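Local coordinates for flavin-dependent thymidylate synthase (Thermus thermophilus, PDB 6J61), which probably catalyses the reductive methylation of dUMP to dTMP, with methylenetetrahydrofolate as methyl donor and NADPH and reduced FAD as reductants, at residues V70-P73 with I74-R78; R144-E148 with K149-R153; E206-P209 with L210-A213. All blocks are in the same frame, centred on the assembly; numbering follows the deposited sequence.

Contact 1: residues V70-P73 with I74-R78; sequences VKAP and IFVAR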
ATOM      1  N   VAL A  70     -10.745 -17.614  -7.646  1.00 35.05           N
ATOM      2  CA  VAL A  70     -10.129 -17.854  -8.943  1.00 33.78           C
ATOM      3  C   VAL A  70      -9.282 -19.117  -8.981  1.00 35.13           C
ATOM      4  O   VAL A  70      -8.522 -19.408  -8.056  1.00 36.79           O
ATOM      5  CB  VAL A  70      -9.215 -16.660  -9.349  1.00 33.26           C
ATOM      6  CG1 VAL A  70      -8.751 -16.806 -10.810  1.00 30.03           C
ATOM      7  CG2 VAL A  70      -9.946 -15.343  -9.124  1.00 30.63           C
ATOM      8  N   LYS A  71      -9.413 -19.861 -10.072  1.00 35.39           N
ATOM      9  CA  LYS A  71      -8.651 -21.086 -10.285  1.00 35.11           C
ATOM     10  C   LYS A  71      -7.871 -20.815 -11.568  1.00 33.99           C
ATOM     11  O   LYS A  71      -8.462 -20.519 -12.610  1.00 32.58           O
ATOM     12  CB  LYS A  71      -9.611 -22.270 -10.471  1.00 37.36           C
ATOM     13  CG  LYS A  71      -8.933 -23.618 -10.629  1.00 38.05           C
ATOM     14  CD  LYS A  71      -9.942 -24.747 -10.747  1.00 37.89           C
ATOM     15  CE  LYS A  71      -9.216 -26.081 -10.875  1.00 40.31           C
ATOM     16  NZ  LYS A  71     -10.129 -27.213 -11.198  1.00 41.90           N
ATOM     17  N   ALA A  72      -6.548 -20.902 -11.496  1.00 34.08           N
ATOM     18  CA  ALA A  72      -5.731 -20.626 -12.665  1.00 34.18           C
ATOM     19  C   ALA A  72      -4.350 -21.235 -12.607  1.00 34.36           C
ATOM     20  O   ALA A  72      -3.877 -21.639 -11.554  1.00 33.56           O
ATOM     21  CB  ALA A  72      -5.604 -19.117 -12.852  1.00 35.17           C
ATOM     22  N   PRO A  73      -3.673 -21.299 -13.763  1.00 35.94           N
ATOM     23  CA  PRO A  73      -2.322 -21.862 -13.839  1.00 35.73           C
ATOM     24  C   PRO A  73      -1.378 -20.974 -13.023  1.00 38.05           C
ATOM     25  O   PRO A  73      -1.541 -19.752 -12.974  1.00 40.52           O
ATOM     26  CB  PRO A  73      -2.015 -21.814 -15.334  1.00 33.24           C
ATOM     27  CG  PRO A  73      -3.364 -21.894 -15.958  1.00 34.38           C
ATOM     28  CD  PRO A  73      -4.183 -20.979 -15.107  1.00 33.17           C
ATOM     29  N   ILE A  74      -0.387 -21.583 -12.389  1.00 37.85           N
ATOM     30  CA  ILE A  74       0.547 -20.832 -11.583  1.00 36.75           C
ATOM     31  C   ILE A  74       1.165 -19.667 -12.348  1.00 38.26           C
ATOM     32  O   ILE A  74       1.241 -18.558 -11.812  1.00 39.60           O
ATOM     33  CB  ILE A  74       1.646 -21.767 -11.017  1.00 35.68           C
ATOM     34  CG1 ILE A  74       1.035 -22.658  -9.941  1.00 37.07           C
ATOM     35  CG2 ILE A  74       2.778 -20.977 -10.407  1.00 33.28           C
ATOM     36  CD1 ILE A  74       1.986 -23.727  -9.415  1.00 40.36           C
ATOM     37  N   PHE A  75       1.587 -19.885 -13.594  1.00 37.32           N
ATOM     38  CA  PHE A  75       2.206 -18.789 -14.340  1.00 37.91           C
ATOM     39  C   PHE A  75       1.245 -17.612 -14.564  1.00 38.55           C
ATOM     40  O   PHE A  75       1.672 -16.478 -14.764  1.00 38.59           O
ATOM     41  CB  PHE A  75       2.815 -19.273 -15.675  1.00 36.77           C
ATOM     42  CG  PHE A  75       1.812 -19.530 -16.760  1.00 37.28           C
ATOM     43  CD1 PHE A  75       0.995 -20.654 -16.725  1.00 35.57           C
ATOM     44  CD2 PHE A  75       1.693 -18.645 -17.825  1.00 37.08           C
ATOM     45  CE1 PHE A  75       0.075 -20.894 -17.737  1.00 39.08           C
ATOM     46  CE2 PHE A  75       0.776 -18.876 -18.841  1.00 39.24           C
ATOM     47  CZ  PHE A  75      -0.037 -20.003 -18.800  1.00 38.39           C
ATOM     48  N   VAL A  76      -0.053 -17.874 -14.523  1.00 38.55           N
ATOM     49  CA  VAL A  76      -0.999 -16.783 -14.665  1.00 39.11           C
ATOM     50  C   VAL A  76      -1.135 -16.130 -13.285  1.00 38.28           C
ATOM     51  O   VAL A  76      -1.233 -14.901 -13.167  1.00 39.65           O
ATOM     52  CB  VAL A  76      -2.364 -17.288 -15.154  1.00 38.77           C
ATOM     53  CG1 VAL A  76      -3.421 -16.207 -14.995  1.00 40.54           C
ATOM     54  CG2 VAL A  76      -2.259 -17.671 -16.611  1.00 39.47           C
ATOM     55  N   ALA A  77      -1.110 -16.957 -12.245  1.00 35.27           N
ATOM     56  CA  ALA A  77      -1.227 -16.475 -10.874  1.00 34.08           C
ATOM     57  C   ALA A  77      -0.121 -15.494 -10.508  1.00 34.62           C
ATOM     58  O   ALA A  77      -0.367 -14.513  -9.809  1.00 34.72           O
ATOM     59  CB  ALA A  77      -1.218 -17.642  -9.907  1.00 31.43           C
ATOM     60  N   ARG A  78       1.093 -15.758 -10.980  1.00 35.51           N
ATOM     61  CA  ARG A  78       2.230 -14.901 -10.689  1.00 36.93           C
ATOM     62  C   ARG A  78       2.133 -13.493 -11.281  1.00 37.61           C
ATOM     63  O   ARG A  78       2.614 -12.529 -10.673  1.00 37.82           O
ATOM     64  CB  ARG A  78       3.530 -15.582 -11.138  1.00 38.06           C
ATOM     65  CG  ARG A  78       3.973 -16.662 -10.167  1.00 43.77           C
ATOM     66  CD  ARG A  78       5.116 -17.503 -10.695  1.00 47.45           C
ATOM     67  NE  ARG A  78       6.375 -16.774 -10.812  1.00 51.44           N
ATOM     68  CZ  ARG A  78       7.005 -16.546 -11.963  1.00 50.35           C
ATOM     69  NH1 ARG A  78       6.489 -16.982 -13.105  1.00 47.61           N
ATOM     70  NH2 ARG A  78       8.160 -15.895 -11.968  1.00 50.26           N
TER
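Pro73 meets Phe75 and Val76 where strand 65-73 turns into helix 74-80, and its small ring can be followed atom by atom. CB, the first atom out, lies 3.3 Å from Phe75 CE1, a snug approach that is oblique to the aromatic ring. Next comes CG, which still reaches the same corner, at 4.0 Å from Phe75 CE1. CD, on the far limb of the pyrrolidine, has turned to Val76 and stands 4.1 Å from Val76 CG2; here the two side chains run alongside each other and point the same way. The aromatic ring returns to the proline because Phe75 sets CG between its own backbone N and carbonyl carbon (chi1 76°). One face of that ring receives Val76 CG2, 3.8 Å above the plane and displaced toward the rim, so this one methyl serves both rings.

The backbone makes the turn a helix start. Pro73 occupies the N-cap position, and its carbonyl O is gripped twice: by Ala77 N at 2.9 Å, in the carbonyl plane, and by Val76 N at 2.9 Å, from well above that plane. One step earlier, Ala72 CB looks across to Val76 CG1 at 4.2 Å.

Ala77 lies close to Phe81, predicted to bind dUMP. The axes of segments 70-73 and 74-78 differ in direction by 111°. Arg78 forms a salt bridge with Glu90 of the second subunit, a predicted FAD and dUMP ligand, while Tyr196 and Glu192 of helix 191-207 pack against this corner and strand 165-173 pairs alongside strand 65-73.

Contact 2: residues R144-E148 with K149-R153; sequences RALLE and KGVAR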
ATOM      1  N   ARG A 144       4.433 -37.800  -7.294  1.00 53.87           N
ATOM      2  CA  ARG A 144       3.799 -38.922  -6.597  1.00 56.42           C
ATOM      3  C   ARG A 144       4.857 -39.812  -5.951  1.00 55.05           C
ATOM      4  O   ARG A 144       4.766 -40.141  -4.768  1.00 53.96           O
ATOM      5  CB  ARG A 144       2.951 -39.751  -7.572  1.00 60.77           C
ATOM      6  CG  ARG A 144       1.508 -39.263  -7.734  1.00 65.45           C
ATOM      7  CD  ARG A 144       0.794 -39.986  -8.877  1.00 68.29           C
ATOM      8  NE  ARG A 144      -0.610 -39.587  -9.014  1.00 70.69           N
ATOM      9  CZ  ARG A 144      -1.567 -39.893  -8.140  1.00 71.68           C
ATOM     10  NH1 ARG A 144      -1.273 -40.605  -7.056  1.00 71.77           N
ATOM     11  NH2 ARG A 144      -2.819 -39.500  -8.357  1.00 69.72           N
ATOM     12  N   ALA A 145       5.859 -40.193  -6.738  1.00 54.21           N
ATOM     13  CA  ALA A 145       6.949 -41.029  -6.258  1.00 55.12           C
ATOM     14  C   ALA A 145       7.548 -40.428  -4.988  1.00 56.81           C
ATOM     15  O   ALA A 145       7.584 -41.078  -3.938  1.00 56.89           O
ATOM     16  CB  ALA A 145       8.017 -41.146  -7.332  1.00 54.79           C
ATOM     17  N   LEU A 146       8.012 -39.184  -5.098  1.00 57.01           N
ATOM     18  CA  LEU A 146       8.604 -38.472  -3.970  1.00 56.83           C
ATOM     19  C   LEU A 146       7.718 -38.526  -2.736  1.00 57.19           C
ATOM     20  O   LEU A 146       8.198 -38.781  -1.633  1.00 57.09           O
ATOM     21  CB  LEU A 146       8.845 -37.011  -4.335  1.00 55.19           C
ATOM     22  CG  LEU A 146       9.980 -36.709  -5.302  1.00 53.33           C
ATOM     23  CD1 LEU A 146       9.817 -35.295  -5.823  1.00 52.74           C
ATOM     24  CD2 LEU A 146      11.312 -36.884  -4.599  1.00 52.52           C
ATOM     25  N   LEU A 147       6.431 -38.274  -2.923  1.00 57.26           N
ATOM     26  CA  LEU A 147       5.496 -38.298  -1.809  1.00 59.88           C
ATOM     27  C   LEU A 147       5.460 -39.668  -1.145  1.00 62.24           C
ATOM     28  O   LEU A 147       5.465 -39.764   0.082  1.00 63.47           O
ATOM     29  CB  LEU A 147       4.088 -37.910  -2.283  1.00 58.77           C
ATOM     30  CG  LEU A 147       3.885 -36.442  -2.671  1.00 57.52           C
ATOM     31  CD1 LEU A 147       2.497 -36.224  -3.261  1.00 55.85           C
ATOM     32  CD2 LEU A 147       4.089 -35.577  -1.438  1.00 56.25           C
ATOM     33  N   GLU A 148       5.429 -40.726  -1.955  1.00 64.17           N
ATOM     34  CA  GLU A 148       5.386 -42.086  -1.421  1.00 66.30           C
ATOM     35  C   GLU A 148       6.621 -42.452  -0.595  1.00 66.04           C
ATOM     36  O   GLU A 148       6.541 -43.295   0.301  1.00 65.66           O
ATOM     37  CB  GLU A 148       5.175 -43.102  -2.552  1.00 67.57           C
ATOM     38  CG  GLU A 148       3.700 -43.306  -2.899  1.00 71.56           C
ATOM     39  CD  GLU A 148       3.466 -44.347  -3.989  1.00 74.95           C
ATOM     40  OE1 GLU A 148       3.987 -45.481  -3.858  1.00 74.65           O
ATOM     41  OE2 GLU A 148       2.752 -44.027  -4.974  1.00 74.50           O
ATOM     42  N   LYS A 149       7.755 -41.820  -0.886  1.00 65.21           N
ATOM     43  CA  LYS A 149       8.973 -42.087  -0.129  1.00 64.62           C
ATOM     44  C   LYS A 149       8.968 -41.285   1.169  1.00 64.52           C
ATOM     45  O   LYS A 149       9.929 -41.325   1.927  1.00 65.50           O
ATOM     46  CB  LYS A 149      10.221 -41.712  -0.928  1.00 65.28           C
ATOM     47  CG  LYS A 149      10.390 -42.430  -2.247  1.00 65.87           C
ATOM     48  CD  LYS A 149      11.778 -42.159  -2.814  1.00 65.76           C
ATOM     49  CE  LYS A 149      11.868 -42.545  -4.282  1.00 66.68           C
ATOM     50  NZ  LYS A 149      10.906 -41.756  -5.106  1.00 67.82           N
ATOM     51  N   GLY A 150       7.895 -40.540   1.415  1.00 64.14           N
ATOM     52  CA  GLY A 150       7.806 -39.767   2.640  1.00 62.75           C
ATOM     53  C   GLY A 150       8.276 -38.328   2.539  1.00 63.08           C
ATOM     54  O   GLY A 150       8.131 -37.561   3.491  1.00 63.41           O
ATOM     55  N   VAL A 151       8.846 -37.955   1.398  1.00 62.85           N
ATOM     56  CA  VAL A 151       9.325 -36.588   1.202  1.00 62.44           C
ATOM     57  C   VAL A 151       8.209 -35.608   1.528  1.00 62.00           C
ATOM     58  O   VAL A 151       7.072 -35.795   1.100  1.00 61.95           O
ATOM     59  CB  VAL A 151       9.768 -36.344  -0.254  1.00 63.03           C
ATOM     60  CG1 VAL A 151      10.250 -34.909  -0.412  1.00 64.42           C
ATOM     61  CG2 VAL A 151      10.868 -37.324  -0.642  1.00 62.70           C
ATOM     62  N   ALA A 152       8.535 -34.562   2.281  1.00 62.13           N
ATOM     63  CA  ALA A 152       7.541 -33.562   2.664  1.00 62.14           C
ATOM     64  C   ALA A 152       6.900 -32.856   1.465  1.00 62.07           C
ATOM     65  O   ALA A 152       7.565 -32.555   0.462  1.00 59.92           O
ATOM     66  CB  ALA A 152       8.172 -32.536   3.599  1.00 62.14           C
ATOM     67  N   ARG A 153       5.600 -32.593   1.588  1.00 61.87           N
ATOM     68  CA  ARG A 153       4.838 -31.929   0.539  1.00 62.22           C
ATOM     69  C   ARG A 153       5.538 -30.666   0.049  1.00 61.53           C
ATOM     70  O   ARG A 153       5.854 -30.530  -1.132  1.00 61.00           O
ATOM     71  CB  ARG A 153       3.449 -31.548   1.051  1.00 63.80           C
ATOM     72  CG  ARG A 153       2.656 -32.680   1.672  1.00 67.33           C
ATOM     73  CD  ARG A 153       1.157 -32.407   1.543  1.00 70.44           C
ATOM     74  NE  ARG A 153       0.346 -33.122   2.527  1.00 72.19           N
ATOM     75  CZ  ARG A 153       0.398 -34.434   2.745  1.00 73.85           C
ATOM     76  NH1 ARG A 153       1.229 -35.201   2.048  1.00 74.86           N
ATOM     77  NH2 ARG A 153      -0.387 -34.983   3.665  1.00 72.99           N
TER
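Leu146 and Val151 touch across the end of helix 132-148, Leu146 CD2 lying 4.0 Å from Val151 CG2. Apolar contact between these two positions is the familiar companion of a Schellman motif, and the hydrogen bonds of that motif close the helix here. Val151 N reaches back to Leu146 O at 3.2 Å, while inside that loop Gly150 N donates to Leu147 O at 2.9 Å, from well above the carbonyl plane. Gly150 turns the chain with a positive phi of 94°, a backbone conformation that glycine adopts readily.

Three carbonyls of the last turn find amide partners. Ala145 O accepts from Lys149 N at 3.1 Å, which is the last regular helical bond. The same amide also leans weakly toward Leu146 O, so that this oxygen has Val151 N as its main donor and a minor second one. The Lys149 chain runs back over the turn: a bend at its last torsion (chi4 61°) leaves NZ 3.6 Å from Ala145 O, a near approach rather than a hydrogen bond. This brings the ammonium group close to the carbonyl end of the helix, where the dipole would be expected to favour a positive charge.

Leu147 points CD2 toward Val151 O, on another flank of the turn. Beyond it the chain enters the short helix 153-156 by way of Ala152 at its N-cap position. Leu146 also packs on Val159 of its own chain, and Phe108 of the second subunit covers both Leu146 and Val151, placing this helix end against the neighbouring copy.

Contact 3: residues E206-P209 with L210-A213; sequences ERVP and LAWA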
ATOM      1  N   GLU A 206     -21.887  -6.036 -15.276  1.00 41.69           N
ATOM      2  CA  GLU A 206     -23.251  -6.281 -14.810  1.00 42.83           C
ATOM      3  C   GLU A 206     -23.520  -5.707 -13.417  1.00 40.97           C
ATOM      4  O   GLU A 206     -24.601  -5.187 -13.165  1.00 39.84           O
ATOM      5  CB  GLU A 206     -23.560  -7.782 -14.799  1.00 46.39           C
ATOM      6  CG  GLU A 206     -24.325  -8.291 -16.035  1.00 53.18           C
ATOM      7  CD  GLU A 206     -25.816  -7.921 -16.027  1.00 55.35           C
ATOM      8  OE1 GLU A 206     -26.554  -8.406 -15.138  1.00 58.17           O
ATOM      9  OE2 GLU A 206     -26.252  -7.151 -16.912  1.00 55.86           O
ATOM     10  N   ARG A 207     -22.530  -5.780 -12.527  1.00 40.16           N
ATOM     11  CA  ARG A 207     -22.684  -5.303 -11.149  1.00 39.55           C
ATOM     12  C   ARG A 207     -22.593  -3.788 -10.917  1.00 38.87           C
ATOM     13  O   ARG A 207     -23.315  -3.259 -10.082  1.00 38.32           O
ATOM     14  CB  ARG A 207     -21.679  -6.015 -10.248  1.00 41.32           C
ATOM     15  CG  ARG A 207     -21.450  -7.471 -10.603  1.00 44.92           C
ATOM     16  CD  ARG A 207     -22.684  -8.329 -10.455  1.00 45.84           C
ATOM     17  NE  ARG A 207     -23.129  -8.374  -9.070  1.00 52.55           N
ATOM     18  CZ  ARG A 207     -23.855  -9.362  -8.555  1.00 56.46           C
ATOM     19  NH1 ARG A 207     -24.218 -10.391  -9.314  1.00 58.39           N
ATOM     20  NH2 ARG A 207     -24.217  -9.325  -7.281  1.00 57.92           N
ATOM     21  N   VAL A 208     -21.688  -3.096 -11.606  1.00 37.23           N
ATOM     22  CA  VAL A 208     -21.592  -1.642 -11.464  1.00 36.72           C
ATOM     23  C   VAL A 208     -21.624  -1.000 -12.853  1.00 38.22           C
ATOM     24  O   VAL A 208     -20.684  -0.317 -13.265  1.00 40.15           O
ATOM     25  CB  VAL A 208     -20.314  -1.196 -10.701  1.00 35.27           C
ATOM     26  CG1 VAL A 208     -20.521  -1.397  -9.226  1.00 33.16           C
ATOM     27  CG2 VAL A 208     -19.083  -1.983 -11.177  1.00 33.03           C
ATOM     28  N   PRO A 209     -22.735  -1.203 -13.590  1.00 38.74           N
ATOM     29  CA  PRO A 209     -22.915  -0.661 -14.944  1.00 37.79           C
ATOM     30  C   PRO A 209     -22.613   0.827 -15.168  1.00 36.08           C
ATOM     31  O   PRO A 209     -22.067   1.193 -16.209  1.00 36.10           O
ATOM     32  CB  PRO A 209     -24.362  -1.046 -15.283  1.00 36.65           C
ATOM     33  CG  PRO A 209     -25.027  -1.162 -13.937  1.00 35.65           C
ATOM     34  CD  PRO A 209     -23.972  -1.866 -13.128  1.00 38.06           C
ATOM     35  N   LEU A 210     -22.956   1.692 -14.223  1.00 33.81           N
ATOM     36  CA  LEU A 210     -22.649   3.102 -14.443  1.00 34.90           C
ATOM     37  C   LEU A 210     -21.135   3.311 -14.392  1.00 35.07           C
ATOM     38  O   LEU A 210     -20.537   3.843 -15.330  1.00 34.42           O
ATOM     39  CB  LEU A 210     -23.344   3.999 -13.409  1.00 32.10           C
ATOM     40  CG  LEU A 210     -24.876   4.034 -13.448  1.00 31.32           C
ATOM     41  CD1 LEU A 210     -25.376   5.150 -12.540  1.00 28.24           C
ATOM     42  CD2 LEU A 210     -25.363   4.253 -14.879  1.00 28.02           C
ATOM     43  N   ALA A 211     -20.517   2.876 -13.298  1.00 34.14           N
ATOM     44  CA  ALA A 211     -19.078   3.018 -13.146  1.00 34.26           C
ATOM     45  C   ALA A 211     -18.384   2.398 -14.353  1.00 34.54           C
ATOM     46  O   ALA A 211     -17.433   2.964 -14.906  1.00 34.04           O
ATOM     47  CB  ALA A 211     -18.618   2.338 -11.876  1.00 32.14           C
ATOM     48  N   TRP A 212     -18.870   1.233 -14.764  1.00 33.99           N
ATOM     49  CA  TRP A 212     -18.285   0.564 -15.898  1.00 34.17           C
ATOM     50  C   TRP A 212     -18.455   1.401 -17.169  1.00 35.99           C
ATOM     51  O   TRP A 212     -17.567   1.429 -18.030  1.00 34.86           O
ATOM     52  CB  TRP A 212     -18.908  -0.823 -16.095  1.00 32.61           C
ATOM     53  CG  TRP A 212     -18.391  -1.464 -17.346  1.00 30.70           C
ATOM     54  CD1 TRP A 212     -18.875  -1.294 -18.611  1.00 29.89           C
ATOM     55  CD2 TRP A 212     -17.197  -2.239 -17.477  1.00 28.41           C
ATOM     56  NE1 TRP A 212     -18.051  -1.903 -19.522  1.00 30.28           N
ATOM     57  CE2 TRP A 212     -17.012  -2.492 -18.852  1.00 30.39           C
ATOM     58  CE3 TRP A 212     -16.262  -2.740 -16.566  1.00 29.22           C
ATOM     59  CZ2 TRP A 212     -15.928  -3.225 -19.340  1.00 31.07           C
ATOM     60  CZ3 TRP A 212     -15.183  -3.470 -17.050  1.00 29.80           C
ATOM     61  CH2 TRP A 212     -15.025  -3.704 -18.425  1.00 29.45           C
ATOM     62  N   ALA A 213     -19.597   2.071 -17.295  1.00 35.93           N
ATOM     63  CA  ALA A 213     -19.829   2.886 -18.477  1.00 36.57           C
ATOM     64  C   ALA A 213     -18.734   3.938 -18.546  1.00 36.17           C
ATOM     65  O   ALA A 213     -18.123   4.141 -19.591  1.00 40.13           O
ATOM     66  CB  ALA A 213     -21.191   3.552 -18.413  1.00 36.96           C
TER
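Val208 lays its CB against the methyl of Ala211, the two CB atoms 4.1 Å apart, across a tight helix-to-helix junction in which helix 191-207 stops and helix 209-220 begins with almost no linker. Val208 is the single residue between the two helices: it is the first to leave helical backbone angles and also holds the N-cap position of the next helix. Pro209 follows as the first helical residue, a place well suited to proline, whose nitrogen has no hydrogen to give and whose ring fixes phi near the helical value.

The new helix starts with the carbonyl of Val208, which accepts from Trp212 N at 2.8 Å through a nearly straight bond (163° at the hydrogen). The Ala211 methyl sits beside the same carbonyl, its CB 3.6 Å from Val208 O, so that the oxygen is flanked by apolar carbon as well as held by an amide. The amides of Leu210 and Ala211, which precede the first of these helical bonds, are taken up by the two carboxylate oxygens of Asp24, the first residue of helix 24-32, so that one carboxylate ties one helix start to another.

Side chains leave the junction in different directions. Trp212 starts close, its CB 3.4 Å from Val208 O, but with CG anti to the backbone N (chi1 175°) the indole packs against helix 174-184 (Phe178, Leu181) and helix 191-207 (Ala201, Val204). Val208 and Ala211 both rest on Leu174, a residue predicted to belong to the FAD site. The next turn is closed by Ala213 N, which donates to Pro209 O at 2.8 Å.

All three contacts mark turns of the chain: contact 1 starts a helix, contact 2 ends one, and contact 3 passes from one helix into the next. Contacts 1 and 2 both touch the second subunit, their centres 24 Å apart on the same side of the chain's centre. Contact 3 lies on the opposite side, 26 Å from contact 1 and 49 Å from contact 2, centre to centre. Each has a residue near the predicted sites. The side chains of Ala77 and Arg153 are about 11 Å and 12 Å from a bound FAD, that of Arg153 about 6 Å from those of Arg94 and Arg157, predicted dUMP ligands, and that of Ala211 about 4 Å from that of Leu174, predicted to bind FAD.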